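Local coordinates for protein ATP phosphoribosyltransferase regulatory subunit (Thermotoga maritima, PDB 1USY) that is probably required for the first step of histidine biosynthesis and may allow feedback control of ATP phosphoribosyltransferase by histidine, at residues S245-T257 and E261-K273. Sequence-based numbering, arbitrary orientation.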
loop_
_atom_site.group_PDB
_atom_site.type_symbol
_atom_site.label_atom_id
_atom_site.label_comp_id
_atom_site.label_asym_id
_atom_site.label_seq_id
_atom_site.Cartn_x
_atom_site.Cartn_y
_atom_site.Cartn_z
ATOM N N SER B 245 -37.775 -5.782 -19.201
ATOM C CA SER B 245 -38.406 -5.629 -17.868
ATOM C C SER B 245 -37.605 -4.778 -16.866
ATOM O O SER B 245 -38.052 -3.717 -16.442
ATOM C CB SER B 245 -38.672 -6.999 -17.258
ATOM O OG SER B 245 -39.691 -6.943 -16.309
ATOM N N SER B 246 -36.447 -5.276 -16.467
ATOM C CA SER B 246 -35.482 -4.510 -15.688
ATOM C C SER B 246 -34.933 -3.294 -16.447
ATOM O O SER B 246 -34.210 -2.505 -15.865
ATOM C CB SER B 246 -34.275 -5.394 -15.400
ATOM O OG SER B 246 -34.554 -6.281 -14.358
ATOM N N SER B 247 -35.227 -3.171 -17.739
ATOM C CA SER B 247 -34.481 -2.263 -18.619
ATOM C C SER B 247 -32.996 -2.248 -18.281
ATOM O O SER B 247 -32.462 -1.216 -17.857
ATOM C CB SER B 247 -35.068 -0.836 -18.595
ATOM O OG SER B 247 -34.512 -0.000 -19.617
ATOM N N ARG B 248 -32.342 -3.405 -18.434
ATOM C CA ARG B 248 -30.890 -3.518 -18.302
ATOM C C ARG B 248 -30.251 -4.523 -19.256
ATOM O O ARG B 248 -30.933 -5.428 -19.741
ATOM C CB ARG B 248 -30.424 -3.816 -16.870
ATOM C CG ARG B 248 -31.463 -3.952 -15.788
ATOM C CD ARG B 248 -30.892 -4.479 -14.462
ATOM N NE ARG B 248 -29.774 -3.668 -13.956
ATOM C CZ ARG B 248 -29.584 -3.344 -12.676
ATOM N NH1 ARG B 248 -30.428 -3.757 -11.732
ATOM N NH2 ARG B 248 -28.541 -2.601 -12.338
ATOM N N LEU B 249 -28.944 -4.319 -19.514
ATOM C CA LEU B 249 -28.071 -5.237 -20.222
ATOM C C LEU B 249 -27.800 -6.371 -19.273
ATOM O O LEU B 249 -27.375 -6.150 -18.147
ATOM C CB LEU B 249 -26.744 -4.552 -20.513
ATOM C CG LEU B 249 -25.814 -4.964 -21.667
ATOM C CD1 LEU B 249 -24.526 -4.118 -21.634
ATOM C CD2 LEU B 249 -25.426 -6.402 -21.644
ATOM N N VAL B 250 -27.984 -7.591 -19.739
ATOM C CA VAL B 250 -28.117 -8.733 -18.838
ATOM C C VAL B 250 -27.076 -9.832 -19.137
ATOM O O VAL B 250 -26.794 -10.665 -18.302
ATOM C CB VAL B 250 -29.588 -9.188 -18.918
ATOM C CG1 VAL B 250 -29.747 -10.671 -19.009
ATOM C CG2 VAL B 250 -30.359 -8.569 -17.771
ATOM N N ALA B 251 -26.469 -9.778 -20.314
ATOM C CA ALA B 251 -25.552 -10.810 -20.758
ATOM C C ALA B 251 -24.731 -10.244 -21.911
ATOM O O ALA B 251 -25.166 -9.311 -22.564
ATOM C CB ALA B 251 -26.351 -12.037 -21.195
ATOM N N ALA B 252 -23.529 -10.761 -22.127
ATOM C CA ALA B 252 -22.634 -10.312 -23.214
ATOM C C ALA B 252 -21.581 -11.367 -23.360
ATOM O O ALA B 252 -21.157 -11.940 -22.341
ATOM C CB ALA B 252 -21.968 -8.980 -22.917
ATOM N N GLY B 253 -21.186 -11.618 -24.615
ATOM C CA GLY B 253 -20.185 -12.591 -24.957
ATOM C C GLY B 253 -19.669 -12.431 -26.366
ATOM O O GLY B 253 -19.880 -11.390 -26.961
ATOM N N GLY B 254 -18.949 -13.430 -26.878
ATOM C CA GLY B 254 -18.461 -13.360 -28.243
ATOM C C GLY B 254 -17.261 -14.193 -28.596
ATOM O O GLY B 254 -16.625 -14.786 -27.752
ATOM N N GLU B 255 -16.962 -14.242 -29.887
ATOM C CA GLU B 255 -15.753 -14.876 -30.388
ATOM C C GLU B 255 -14.546 -13.938 -30.246
ATOM O O GLU B 255 -14.668 -12.713 -30.392
ATOM C CB GLU B 255 -15.956 -15.269 -31.840
ATOM C CG GLU B 255 -16.983 -16.380 -32.013
ATOM C CD GLU B 255 -17.307 -16.712 -33.477
ATOM O OE1 GLU B 255 -17.797 -17.827 -33.732
ATOM O OE2 GLU B 255 -17.110 -15.863 -34.370
ATOM N N TYR B 256 -13.382 -14.530 -29.968
ATOM C CA TYR B 256 -12.140 -13.786 -29.768
ATOM C C TYR B 256 -10.950 -14.611 -30.190
ATOM O O TYR B 256 -11.021 -15.842 -30.265
ATOM C CB TYR B 256 -11.967 -13.381 -28.304
ATOM C CG TYR B 256 -12.099 -14.535 -27.329
ATOM C CD1 TYR B 256 -10.973 -15.254 -26.919
ATOM C CD2 TYR B 256 -13.353 -14.916 -26.819
ATOM C CE1 TYR B 256 -11.084 -16.322 -26.022
ATOM C CE2 TYR B 256 -13.473 -15.994 -25.929
ATOM C CZ TYR B 256 -12.321 -16.686 -25.536
ATOM O OH TYR B 256 -12.385 -17.725 -24.651
ATOM N N THR B 257 -9.849 -13.911 -30.443
ATOM C CA THR B 257 -8.559 -14.519 -30.760
ATOM C C THR B 257 -7.479 -14.079 -29.763
ATOM O O THR B 257 -7.308 -12.878 -29.517
ATOM C CB THR B 257 -8.157 -14.122 -32.186
ATOM O OG1 THR B 257 -9.104 -14.679 -33.094
ATOM C CG2 THR B 257 -6.872 -14.794 -32.599
ATOM N N GLU B 261 -5.131 -18.252 -31.459
ATOM C CA GLU B 261 -6.005 -19.033 -30.609
ATOM C C GLU B 261 -7.438 -18.489 -30.594
ATOM O O GLU B 261 -7.724 -17.437 -29.994
ATOM C CB GLU B 261 -5.461 -19.009 -29.188
ATOM C CG GLU B 261 -4.278 -19.926 -28.984
ATOM C CD GLU B 261 -4.613 -21.049 -28.028
ATOM O OE1 GLU B 261 -4.913 -20.745 -26.844
ATOM O OE2 GLU B 261 -4.598 -22.227 -28.460
ATOM N N LYS B 262 -8.334 -19.239 -31.219
ATOM C CA LYS B 262 -9.749 -18.893 -31.231
ATOM C C LYS B 262 -10.519 -19.461 -30.031
ATOM O O LYS B 262 -10.493 -20.660 -29.793
ATOM C CB LYS B 262 -10.380 -19.394 -32.535
ATOM C CG LYS B 262 -10.012 -18.584 -33.760
ATOM C CD LYS B 262 -9.378 -19.476 -34.807
ATOM C CE LYS B 262 -9.896 -19.202 -36.197
ATOM N NZ LYS B 262 -8.799 -19.543 -37.147
ATOM N N GLY B 263 -11.229 -18.596 -29.312
ATOM C CA GLY B 263 -12.180 -19.028 -28.294
ATOM C C GLY B 263 -13.480 -18.250 -28.332
ATOM O O GLY B 263 -13.563 -17.259 -29.027
ATOM N N VAL B 264 -14.495 -18.719 -27.602
ATOM C CA VAL B 264 -15.764 -18.012 -27.418
ATOM C C VAL B 264 -16.092 -18.059 -25.951
ATOM O O VAL B 264 -15.724 -19.013 -25.248
ATOM C CB VAL B 264 -16.988 -18.748 -27.998
ATOM C CG1 VAL B 264 -18.004 -17.773 -28.632
ATOM C CG2 VAL B 264 -16.625 -19.927 -28.836
ATOM N N GLY B 265 -16.879 -17.088 -25.520
ATOM C CA GLY B 265 -17.287 -17.010 -24.146
ATOM C C GLY B 265 -18.483 -16.129 -24.046
ATOM O O GLY B 265 -18.812 -15.420 -24.988
ATOM N N GLY B 266 -19.121 -16.177 -22.889
ATOM C CA GLY B 266 -20.342 -15.464 -22.636
ATOM C C GLY B 266 -20.457 -15.373 -21.142
ATOM O O GLY B 266 -19.976 -16.236 -20.432
ATOM N N SER B 267 -21.137 -14.323 -20.701
ATOM C CA SER B 267 -21.285 -13.942 -19.319
ATOM C C SER B 267 -22.725 -13.559 -19.110
ATOM O O SER B 267 -23.347 -12.936 -19.984
ATOM C CB SER B 267 -20.454 -12.680 -19.060
ATOM O OG SER B 267 -19.276 -12.977 -18.344
ATOM N N ILE B 268 -23.247 -13.869 -17.934
ATOM C CA ILE B 268 -24.471 -13.264 -17.497
ATOM C C ILE B 268 -24.261 -12.464 -16.223
ATOM O O ILE B 268 -23.534 -12.905 -15.309
ATOM C CB ILE B 268 -25.515 -14.308 -17.240
ATOM C CG1 ILE B 268 -25.981 -14.944 -18.529
ATOM C CG2 ILE B 268 -26.704 -13.694 -16.470
ATOM C CD1 ILE B 268 -26.587 -16.263 -18.302
ATOM N N PHE B 269 -24.938 -11.315 -16.157
ATOM C CA PHE B 269 -24.969 -10.469 -14.961
ATOM C C PHE B 269 -26.224 -10.627 -14.075
ATOM O O PHE B 269 -27.317 -10.197 -14.457
ATOM C CB PHE B 269 -24.765 -9.013 -15.373
ATOM C CG PHE B 269 -23.784 -8.830 -16.521
ATOM C CD1 PHE B 269 -22.418 -9.069 -16.344
ATOM C CD2 PHE B 269 -24.236 -8.403 -17.789
ATOM C CE1 PHE B 269 -21.481 -8.897 -17.408
ATOM C CE2 PHE B 269 -23.337 -8.218 -18.872
ATOM C CZ PHE B 269 -21.932 -8.481 -18.669
ATOM N N LEU B 270 -26.106 -11.280 -12.919
ATOM C CA LEU B 270 -27.188 -11.183 -11.947
ATOM C C LEU B 270 -26.826 -9.968 -11.117
ATOM O O LEU B 270 -27.675 -9.213 -10.684
ATOM C CB LEU B 270 -27.231 -12.404 -11.030
ATOM C CG LEU B 270 -27.178 -13.862 -11.465
ATOM C CD1 LEU B 270 -27.297 -14.620 -10.181
ATOM C CD2 LEU B 270 -28.310 -14.279 -12.450
ATOM N N GLU B 271 -25.518 -9.852 -10.869
ATOM C CA GLU B 271 -24.814 -8.637 -10.432
ATOM C C GLU B 271 -25.223 -8.043 -9.091
ATOM O O GLU B 271 -25.963 -8.677 -8.323
ATOM C CB GLU B 271 -24.842 -7.576 -11.546
ATOM C CG GLU B 271 -23.905 -7.906 -12.682
ATOM C CD GLU B 271 -23.225 -6.688 -13.269
ATOM O OE1 GLU B 271 -22.040 -6.806 -13.693
ATOM O OE2 GLU B 271 -23.871 -5.615 -13.318
ATOM N N GLY B 272 -24.714 -6.836 -8.818
ATOM C CA GLY B 272 -25.048 -6.110 -7.610
ATOM C C GLY B 272 -23.808 -5.810 -6.816
ATOM O O GLY B 272 -22.764 -5.571 -7.396
ATOM N N LYS B 273 -23.956 -5.766 -5.495
ATOM C CA LYS B 273 -22.853 -5.746 -4.504
ATOM C C LYS B 273 -21.777 -4.630 -4.561
ATOM O O LYS B 273 -21.280 -4.265 -5.621
ATOM C CB LYS B 273 -22.237 -7.147 -4.371
ATOM C CG LYS B 273 -23.301 -8.282 -4.234
ATOM C CD LYS B 273 -23.889 -8.394 -2.824
ATOM C CE LYS B 273 -25.393 -8.144 -2.813
ATOM N NZ LYS B 273 -25.765 -6.954 -1.979
#
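Strands 248-257 and 262-269 pair as an antiparallel beta hairpin, their axes 4.5 Å apart and their directions 172° from each other. Seven backbone hydrogen bonds join them, from Phe-269 N to Val-250 O at one end to the mutual pair of Tyr-256 and Gly-263 at the other. Midway, the non-hydrogen-bonded glycines Gly-253 and Gly-266 bring their CA atoms to 3.7 Å. With CG between the backbone N and the carbonyl carbon (chi1 52°), the Tyr-256 ring folds across to the partner strand and covers Gly-263, whose CA lies 3.9 Å from the ring centroid in a CH-pi contact. Its phenol OH hydrogen-bonds to Glu-96. Replacing the tyrosine by an alanine is likely to uncover Gly-263 and leave the Glu-96 carboxylate without this partner. On the same face, Phe-269 meets Leu-249, CE2 to CD2 at 3.9 Å. The other face carries Ala-251 CB against Ile-268 CG1 (4.0 Å) and Glu-255 alongside Val-264. There helix 103-120 packs on Ala-251, Val-264 and Ile-268, and its Ser-106 hydrogen-bonds to the Glu-255 carboxylate. The hairpin fills the middle of the large sheet of this class-II synthetase-like fold, between strands 86-98 and 237-243.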